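Local coordinates for protein phospholipase C beta (Meleagris gallopavo, PDB 1JAD) that belongs to the phospholipase C beta family as its C-terminal region, an elongated bundle of very long alpha-helices that assembles with a second copy of itself, at residues A[35-40]-A[106-111]; A[54-59]-A[239-244]. All coordinates share one frame; numbering follows the deposited sequence.

Contact 1: A[35-40]-A[106-111]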
# COMPACT_ATOMS: atom_id res chain seq x y z
N LYS A 35 22.43 2.15 -7.20
CA LYS A 35 23.64 2.05 -8.01
C LYS A 35 23.31 2.14 -9.48
O LYS A 35 24.02 2.81 -10.24
CB LYS A 35 24.38 0.74 -7.73
CG LYS A 35 25.08 0.69 -6.39
CD LYS A 35 26.02 -0.51 -6.31
CE LYS A 35 26.76 -0.55 -4.98
NZ LYS A 35 25.82 -0.67 -3.82
N LYS A 36 22.23 1.49 -9.91
CA LYS A 36 21.86 1.55 -11.31
C LYS A 36 21.49 2.97 -11.69
O LYS A 36 21.99 3.50 -12.68
CB LYS A 36 20.67 0.63 -11.60
CG LYS A 36 20.22 0.73 -13.05
CD LYS A 36 19.18 -0.30 -13.42
CE LYS A 36 18.85 -0.19 -14.91
NZ LYS A 36 17.84 -1.17 -15.36
N GLN A 37 20.62 3.58 -10.90
CA GLN A 37 20.19 4.94 -11.17
C GLN A 37 21.38 5.88 -11.27
O GLN A 37 21.34 6.85 -12.04
CB GLN A 37 19.23 5.43 -10.08
CG GLN A 37 17.99 4.56 -9.91
CD GLN A 37 16.99 5.15 -8.92
OE1 GLN A 37 17.35 5.54 -7.81
NE2 GLN A 37 15.72 5.19 -9.32
N GLU A 38 22.43 5.63 -10.50
CA GLU A 38 23.60 6.50 -10.55
C GLU A 38 24.41 6.25 -11.82
O GLU A 38 25.18 7.10 -12.25
CB GLU A 38 24.47 6.32 -9.32
CG GLU A 38 25.66 7.27 -9.28
CD GLU A 38 25.24 8.73 -9.50
OE1 GLU A 38 24.45 9.25 -8.68
OE2 GLU A 38 25.71 9.34 -10.49
N LYS A 39 24.23 5.08 -12.41
CA LYS A 39 24.91 4.74 -13.65
C LYS A 39 24.24 5.55 -14.74
O LYS A 39 24.89 6.13 -15.60
CB LYS A 39 24.78 3.25 -13.95
CG LYS A 39 25.54 2.34 -12.99
CD LYS A 39 27.04 2.49 -13.17
CE LYS A 39 27.47 2.08 -14.58
NZ LYS A 39 27.13 0.66 -14.90
N GLU A 40 22.91 5.58 -14.69
CA GLU A 40 22.12 6.32 -15.67
C GLU A 40 22.45 7.81 -15.68
O GLU A 40 22.43 8.45 -16.73
CB GLU A 40 20.62 6.14 -15.38
CG GLU A 40 20.08 4.75 -15.67
CD GLU A 40 18.62 4.59 -15.23
OE1 GLU A 40 17.81 5.49 -15.54
OE2 GLU A 40 18.29 3.56 -14.59
N ALA A 106 13.20 9.12 -8.35
CA ALA A 106 12.42 9.27 -7.13
C ALA A 106 11.20 8.34 -7.19
O ALA A 106 10.87 7.64 -6.22
CB ALA A 106 11.98 10.73 -6.97
N THR A 107 10.52 8.30 -8.34
CA THR A 107 9.37 7.43 -8.48
C THR A 107 9.78 5.95 -8.47
O THR A 107 8.98 5.07 -8.15
CB THR A 107 8.58 7.76 -9.78
OG1 THR A 107 8.00 9.06 -9.67
CG2 THR A 107 7.49 6.74 -10.04
N GLU A 108 11.03 5.67 -8.81
CA GLU A 108 11.51 4.29 -8.84
C GLU A 108 11.84 3.77 -7.46
O GLU A 108 11.62 2.60 -7.16
CB GLU A 108 12.76 4.17 -9.73
CG GLU A 108 12.54 4.56 -11.20
CD GLU A 108 13.83 4.52 -12.01
OE1 GLU A 108 14.79 5.24 -11.65
OE2 GLU A 108 13.88 3.78 -13.02
N GLN A 109 12.39 4.64 -6.61
CA GLN A 109 12.74 4.24 -5.25
C GLN A 109 11.46 3.96 -4.47
O GLN A 109 11.36 2.95 -3.77
CB GLN A 109 13.57 5.34 -4.58
CG GLN A 109 14.81 5.71 -5.38
CD GLN A 109 15.71 6.73 -4.69
OE1 GLN A 109 16.65 7.25 -5.29
NE2 GLN A 109 15.42 7.01 -3.42
N THR A 110 10.48 4.85 -4.59
CA THR A 110 9.22 4.65 -3.89
C THR A 110 8.62 3.31 -4.28
O THR A 110 8.26 2.52 -3.41
CB THR A 110 8.21 5.78 -4.22
OG1 THR A 110 8.67 7.00 -3.62
CG2 THR A 110 6.82 5.45 -3.68
N ALA A 111 8.53 3.06 -5.58
CA ALA A 111 7.97 1.80 -6.06
C ALA A 111 8.70 0.63 -5.44
O ALA A 111 8.08 -0.31 -4.93
CB ALA A 111 8.09 1.73 -7.57
O HOH W 1 15.12 5.36 -15.19

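Contact 2: A[54-59]-A[239-244]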
# COMPACT_ATOMS: atom_id res chain seq x y z
N GLU A 54 30.51 17.89 -29.72
CA GLU A 54 30.03 17.70 -31.08
C GLU A 54 29.44 18.98 -31.67
O GLU A 54 29.38 19.13 -32.89
CB GLU A 54 28.99 16.58 -31.05
CG GLU A 54 28.53 16.08 -32.39
CD GLU A 54 27.77 14.78 -32.24
OE1 GLU A 54 27.32 14.23 -33.27
OE2 GLU A 54 27.62 14.30 -31.10
N LEU A 55 29.03 19.89 -30.80
CA LEU A 55 28.46 21.17 -31.23
C LEU A 55 29.57 22.17 -31.52
O LEU A 55 29.42 23.04 -32.39
CB LEU A 55 27.52 21.72 -30.15
CG LEU A 55 26.82 23.06 -30.43
CD1 LEU A 55 25.98 22.96 -31.70
CD2 LEU A 55 25.93 23.42 -29.25
N LEU A 56 30.68 22.07 -30.79
CA LEU A 56 31.80 22.98 -31.01
C LEU A 56 32.51 22.56 -32.30
O LEU A 56 32.94 23.41 -33.08
CB LEU A 56 32.76 22.95 -29.83
CG LEU A 56 32.18 23.38 -28.48
CD1 LEU A 56 33.27 23.38 -27.43
CD2 LEU A 56 31.56 24.75 -28.59
N GLN A 57 32.64 21.26 -32.50
CA GLN A 57 33.28 20.75 -33.71
C GLN A 57 32.60 21.36 -34.93
O GLN A 57 33.25 21.81 -35.86
CB GLN A 57 33.18 19.22 -33.76
CG GLN A 57 33.61 18.57 -35.09
CD GLN A 57 35.03 18.93 -35.51
OE1 GLN A 57 35.34 20.09 -35.81
NE2 GLN A 57 35.91 17.92 -35.52
N LYS A 58 31.27 21.37 -34.90
CA LYS A 58 30.47 21.93 -35.98
C LYS A 58 30.85 23.38 -36.26
O LYS A 58 30.92 23.80 -37.42
CB LYS A 58 28.98 21.84 -35.62
CG LYS A 58 28.04 22.49 -36.62
CD LYS A 58 26.63 22.52 -36.07
CE LYS A 58 25.70 23.33 -36.95
NZ LYS A 58 24.33 23.48 -36.36
N TYR A 59 31.11 24.14 -35.20
CA TYR A 59 31.50 25.54 -35.37
C TYR A 59 32.98 25.72 -35.66
O TYR A 59 33.46 26.85 -35.75
CB TYR A 59 31.10 26.37 -34.16
CG TYR A 59 29.65 26.77 -34.20
CD1 TYR A 59 28.64 25.81 -34.10
CD2 TYR A 59 29.29 28.10 -34.42
CE1 TYR A 59 27.30 26.17 -34.22
CE2 TYR A 59 27.95 28.47 -34.54
CZ TYR A 59 26.96 27.50 -34.45
OH TYR A 59 25.64 27.87 -34.61
N LYS A 239 34.14 32.36 -25.13
CA LYS A 239 35.26 33.29 -25.13
C LYS A 239 36.56 32.49 -25.19
O LYS A 239 37.43 32.75 -26.03
CB LYS A 239 35.23 34.14 -23.85
CG LYS A 239 36.27 35.23 -23.78
CD LYS A 239 36.18 35.97 -22.45
CE LYS A 239 34.78 36.51 -22.18
NZ LYS A 239 34.31 37.43 -23.26
N ASN A 240 36.69 31.51 -24.30
CA ASN A 240 37.86 30.64 -24.27
C ASN A 240 37.97 29.93 -25.61
O ASN A 240 39.07 29.70 -26.12
CB ASN A 240 37.73 29.58 -23.17
CG ASN A 240 37.92 30.14 -21.77
OD1 ASN A 240 37.25 31.10 -21.37
ND2 ASN A 240 38.83 29.54 -21.02
N TYR A 241 36.81 29.59 -26.18
CA TYR A 241 36.73 28.89 -27.45
C TYR A 241 37.20 29.76 -28.63
O TYR A 241 37.85 29.27 -29.55
CB TYR A 241 35.28 28.44 -27.68
CG TYR A 241 35.07 27.61 -28.92
CD1 TYR A 241 35.67 26.36 -29.06
CD2 TYR A 241 34.25 28.07 -29.95
CE1 TYR A 241 35.47 25.58 -30.20
CE2 TYR A 241 34.03 27.30 -31.10
CZ TYR A 241 34.64 26.06 -31.21
OH TYR A 241 34.43 25.29 -32.34
N MSE A 242 36.88 31.05 -28.58
CA MSE A 242 37.27 31.98 -29.64
C MSE A 242 38.76 32.29 -29.60
O MSE A 242 39.25 33.13 -30.37
CB MSE A 242 36.47 33.28 -29.55
CG MSE A 242 34.97 33.12 -29.78
SE MSE A 242 34.54 32.38 -31.39
CE MSE A 242 35.15 33.63 -32.55
N LYS A 243 39.49 31.63 -28.71
CA LYS A 243 40.92 31.83 -28.60
C LYS A 243 41.61 30.55 -29.05
O LYS A 243 42.81 30.51 -29.27
CB LYS A 243 41.30 32.14 -27.15
CG LYS A 243 40.67 33.42 -26.62
CD LYS A 243 41.11 33.71 -25.19
CE LYS A 243 40.51 35.00 -24.68
NZ LYS A 243 40.92 35.30 -23.28
N GLU A 244 40.81 29.50 -29.20
CA GLU A 244 41.29 28.20 -29.63
C GLU A 244 41.07 28.08 -31.14
O GLU A 244 41.64 27.21 -31.79
CB GLU A 244 40.52 27.09 -28.91
CG GLU A 244 40.54 27.20 -27.39
CD GLU A 244 39.63 26.19 -26.71
OE1 GLU A 244 39.84 24.97 -26.87
OE2 GLU A 244 38.69 26.62 -26.00

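Contact 1: A[35-40]-A[106-111]
Gln37 and Glu108 meet between two long helices, 28-64 and 75-155, in the all-helical bundle that forms the C-terminal region of this phospholipase C beta. Their CA atoms, the nearest pair across the two segments, are 9.0 Å apart, so the gap is spanned by side chains arriving from opposite directions. The CB of Gln37 heads for the helix of 106-111. With CG lying beside the backbone N (chi1 -58°) and the chain extended beyond it, the amide is delivered to the surface of that helix. Each further atom finds a partner there: CG of Gln37 lies 3.7 Å from OE1 of Glu108, and CD of Gln37 is a little closer to the same oxygen. At the tip the amide divides its contacts. OE1 of Gln37 lies 3.5 Å from CG of Gln109. NE2 of Gln37 donates to OE1 of Glu108, modelled at 2.5 Å, which is shorter than usual and leaves the exact length doubtful; NE2 also passes 3.2 Å from CB of Glu108. This bond is bent at the hydrogen (146°), and the donor meets the oxygen from above the carboxylate plane, 42° out of it. NE2 also bonds to the backbone oxygen of His105, while ND1 of His105 bonds to OE1 of Glu108. The buried amide nitrogen is thus held by two acceptors of one helix, which should limit its rotation. The side chain of Gln109 also touches Phe30 and Leu34 of helix 28-64 and Leu215 of helix 161-245. The other carboxylate oxygen, OE2 of Glu108, receives a hydrogen from a water 3.0 Å away. That water gives a second hydrogen to OE1 of Glu40, at 2.7 Å, an oxygen also salt-bridged to Arg101.

Contact 2: A[54-59]-A[239-244]
Leu56 and Tyr241 mark the nearest backbone approach, 8.5 Å between their CA atoms, of helical segments that run in broadly the same direction, crossing at -46° with axes 12.0 Å apart. That separation is bridged chiefly by one large side chain. The ring of Tyr241 crosses to 54-59 because its first torsion (chi1 -176°) puts CG opposite the backbone N. Leu56, pointing the other way, slides along it: its CD2 sits above the middle of one ring face, 4.2 Å from the centroid and just 6° off the normal, a CH-pi contact. CB of Leu56 packs 3.8 Å from CE1 of Tyr241, and CD1 of Leu56 reaches the same side of the ring near CD1 and CE1. Tyr59 comes in differently, its CB near the ring plane at the edge, 3.9 Å from OH of Tyr241. The aromatic end of Tyr59 turns off toward helix 75-155, where it packs on Arg82 and Leu83 and its hydroxyl bonds to Glu86. Phe63, one helical turn onward in helix 28-64, also touches Tyr241. Just after Tyr241 the helix of 239-244 is kinked: Lys243 N and Glu244 N bond to carbonyls three residues back, those of Asn240 and Tyr241. The phenol ends at the backbone, where OH of Tyr241 donates a weak bond to O of Leu56, a short 2.5 Å. Tyr59 N adds a weak bond to this carbonyl; OG of Ser60 hydrogen-bonds to it and, weakly, to OH of Tyr241, making one small polar cluster. The polar end of a ring otherwise set in apolar packing is thus satisfied by a main-chain oxygen and a serine, which should fix where the hydroxyl lies while the ring face packs on Leu56.

From the N terminus the chain enters helix 28-64, which supplies one side of both contacts: first 35-40, then 54-59 farther along. It then turns back through helix 75-155, where 106-111 returns to 35-40 and contact 1 closes a loop of 65 intervening residues. Contact 2 closes only when helix 161-245 nears its end and 239-244 reaches 54-59, after 179 residues. The loops therefore cross rather than nest. Contact 1 joins helix 28-64 to helix 75-155 near the middle of the chain; contact 2, its centre about 35 Å from that of contact 1, joins the same helix to 161-245 toward one end of the bundle.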